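Local coordinates for protein Dot/Icm T4SS effector (Legionella pneumophila, PDB 6VVE) that is an effector kinase of the Dot/Icm type IV secretion system, activated by host inositol hexakisphosphate, and probably phosphorylates its targets inside the host cell, at residues I108-H111 with I112-Q116. Numbering follows the deposited sequence.
Sequences INLH and IIEQQ
Two successive turns of helix 102-121, probably the counterpart of the αC helix of protein kinases, bring H111 and Q115 together on one flank, with L110 against E114 and I108 against I112 beside them. Four i to i+4 backbone hydrogen bonds hold the turns, from I112 N to I108 O (2.8 Å) through to Q115 N to H111 O (2.8 Å, N-H...O angle 152°). H111 and Q115 are joined through water: H111 ND1 meets it in the plane of the imidazole at 2.8 Å, and Q115 NE2 donates to the same molecule over a longer 3.3 Å. With CG beside the backbone N (chi1 -69°) and the chain extended beyond it, Q115 runs back along the helix and carries its amide toward H111 CB; its OE1 accepts from F210 N. H111 also makes a weak hydrogen bond from NE2 to E107 and meets the ring of Y212, nearly parallel to its own. E114 OE1 lies over one face of the imidazole, 4.0 Å from H111 ND1, with the carboxylate almost perpendicular to the ring (89°). E114 CD sits 3.5 Å from L110 CD2. On another flank I108 CG2 packs on I112 CD1 at 3.6 Å, while N109, whose OD1 accepts from W133 N and whose ND2 donates to Y18 O, and I113, against F26 and I28, tie the helix to both N-lobe sheets. The water bridge, F210 and E107 would limit rotation of amide and imidazole; E107, perhaps with E114, would probably favour a protonated ring.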
ATOM      1  N   ILE A 108      14.273  -5.663  -2.318  1.00 12.85           N
ATOM      2  CA  ILE A 108      13.073  -4.864  -2.102  1.00 13.27           C
ATOM      3  C   ILE A 108      12.459  -4.464  -3.436  1.00 10.59           C
ATOM      4  O   ILE A 108      11.242  -4.554  -3.622  1.00  9.86           O
ATOM      5  CB  ILE A 108      13.400  -3.629  -1.237  1.00 16.79           C
ATOM      6  CG1 ILE A 108      13.688  -4.058   0.202  1.00 22.18           C
ATOM      7  CG2 ILE A 108      12.253  -2.631  -1.283  1.00 13.98           C
ATOM      8  CD1 ILE A 108      14.296  -2.971   1.051  1.00 26.64           C
ATOM      9  N   ASN A 109      13.290  -4.005  -4.378  1.00 11.23           N
ATOM     10  CA  ASN A 109      12.783  -3.588  -5.681  1.00 12.79           C
ATOM     11  C   ASN A 109      12.043  -4.720  -6.376  1.00 11.26           C
ATOM     12  O   ASN A 109      10.967  -4.509  -6.947  1.00 10.16           O
ATOM     13  CB  ASN A 109      13.931  -3.091  -6.564  1.00 12.80           C
ATOM     14  CG  ASN A 109      14.389  -1.680  -6.198  1.00 13.06           C
ATOM     15  OD1 ASN A 109      13.752  -0.985  -5.410  1.00 12.88           O
ATOM     16  ND2 ASN A 109      15.498  -1.260  -6.780  1.00 13.83           N
ATOM     17  N   LEU A 110      12.602  -5.929  -6.340  1.00 15.68           N
ATOM     18  CA  LEU A 110      11.933  -7.064  -6.963  1.00 14.69           C
ATOM     19  C   LEU A 110      10.560  -7.304  -6.341  1.00 12.39           C
ATOM     20  O   LEU A 110       9.583  -7.573  -7.049  1.00 10.58           O
ATOM     21  CB  LEU A 110      12.807  -8.315  -6.840  1.00 25.59           C
ATOM     22  CG  LEU A 110      12.440  -9.492  -7.745  1.00 35.41           C
ATOM     23  CD1 LEU A 110      13.682 -10.327  -8.061  1.00 44.09           C
ATOM     24  CD2 LEU A 110      11.375 -10.356  -7.117  1.00 32.19           C
ATOM     25  N   HIS A 111      10.463  -7.214  -5.017  1.00 14.86           N
ATOM     26  CA  HIS A 111       9.177  -7.427  -4.364  1.00 14.70           C
ATOM     27  C   HIS A 111       8.214  -6.288  -4.656  1.00 11.53           C
ATOM     28  O   HIS A 111       7.011  -6.522  -4.831  1.00 12.24           O
ATOM     29  CB  HIS A 111       9.375  -7.600  -2.856  1.00 16.91           C
ATOM     30  CG  HIS A 111       9.859  -8.961  -2.468  1.00 18.87           C
ATOM     31  ND1 HIS A 111       9.002  -9.997  -2.160  1.00 20.38           N
ATOM     32  CD2 HIS A 111      11.110  -9.462  -2.360  1.00 19.83           C
ATOM     33  CE1 HIS A 111       9.709 -11.074  -1.869  1.00 20.95           C
ATOM     34  NE2 HIS A 111      10.990 -10.776  -1.983  1.00 19.43           N
ATOM     35  N   ILE A 112       8.725  -5.052  -4.731  1.00 13.15           N
ATOM     36  CA  ILE A 112       7.866  -3.920  -5.059  1.00 12.13           C
ATOM     37  C   ILE A 112       7.293  -4.074  -6.464  1.00  9.64           C
ATOM     38  O   ILE A 112       6.111  -3.797  -6.702  1.00  9.94           O
ATOM     39  CB  ILE A 112       8.632  -2.593  -4.908  1.00 14.88           C
ATOM     40  CG1 ILE A 112       8.876  -2.303  -3.422  1.00 19.11           C
ATOM     41  CG2 ILE A 112       7.866  -1.468  -5.575  1.00 15.81           C
ATOM     42  CD1 ILE A 112       9.615  -0.992  -3.155  1.00 20.72           C
ATOM     43  N   ILE A 113       8.120  -4.512  -7.417  1.00 12.40           N
ATOM     44  CA  ILE A 113       7.640  -4.715  -8.780  1.00 11.46           C
ATOM     45  C   ILE A 113       6.529  -5.758  -8.791  1.00 11.54           C
ATOM     46  O   ILE A 113       5.466  -5.555  -9.389  1.00 12.26           O
ATOM     47  CB  ILE A 113       8.802  -5.112  -9.706  1.00 11.21           C
ATOM     48  CG1 ILE A 113       9.783  -3.953  -9.877  1.00 11.43           C
ATOM     49  CG2 ILE A 113       8.263  -5.572 -11.048  1.00 12.01           C
ATOM     50  CD1 ILE A 113      11.139  -4.358 -10.387  1.00 14.91           C
ATOM     51  N   GLU A 114       6.759  -6.893  -8.127  1.00 10.23           N
ATOM     52  CA  GLU A 114       5.721  -7.916  -8.033  1.00 10.36           C
ATOM     53  C   GLU A 114       4.472  -7.359  -7.367  1.00 14.34           C
ATOM     54  O   GLU A 114       3.347  -7.642  -7.793  1.00 10.00           O
ATOM     55  CB  GLU A 114       6.248  -9.124  -7.264  1.00 11.35           C
ATOM     56  CG  GLU A 114       7.405  -9.838  -7.959  1.00 12.35           C
ATOM     57  CD  GLU A 114       7.960 -10.980  -7.140  1.00 15.06           C
ATOM     58  OE1 GLU A 114       8.069 -10.836  -5.908  1.00 14.31           O
ATOM     59  OE2 GLU A 114       8.265 -12.042  -7.728  1.00 20.06           O
ATOM     60  N   GLN A 115       4.650  -6.548  -6.322  1.00 10.80           N
ATOM     61  CA  GLN A 115       3.496  -5.977  -5.635  1.00 13.07           C
ATOM     62  C   GLN A 115       2.776  -4.976  -6.527  1.00 13.82           C
ATOM     63  O   GLN A 115       1.543  -4.892  -6.506  1.00 10.41           O
ATOM     64  CB  GLN A 115       3.943  -5.336  -4.319  1.00 14.77           C
ATOM     65  CG  GLN A 115       4.397  -6.380  -3.289  1.00  8.64           C
ATOM     66  CD  GLN A 115       5.167  -5.779  -2.136  1.00 12.15           C
ATOM     67  OE1 GLN A 115       5.185  -4.563  -1.940  1.00 12.65           O
ATOM     68  NE2 GLN A 115       5.810  -6.635  -1.359  1.00 11.41           N
ATOM     69  N   GLN A 116       3.528  -4.213  -7.320  1.00 12.23           N
ATOM     70  CA  GLN A 116       2.905  -3.331  -8.301  1.00 10.18           C
ATOM     71  C   GLN A 116       2.033  -4.126  -9.269  1.00 10.48           C
ATOM     72  O   GLN A 116       0.918  -3.705  -9.604  1.00 10.85           O
ATOM     73  CB  GLN A 116       3.977  -2.555  -9.062  1.00 12.40           C
ATOM     74  CG  GLN A 116       3.442  -1.411  -9.918  1.00 16.79           C
ATOM     75  CD  GLN A 116       3.233  -0.133  -9.114  1.00 14.88           C
ATOM     76  OE1 GLN A 116       2.475  -0.108  -8.149  1.00 17.80           O
ATOM     77  NE2 GLN A 116       3.925   0.925  -9.504  1.00 14.31           N
TER
HETATM   78  O   HOH W   1       6.229  -9.659  -2.590  1.00 13.83           O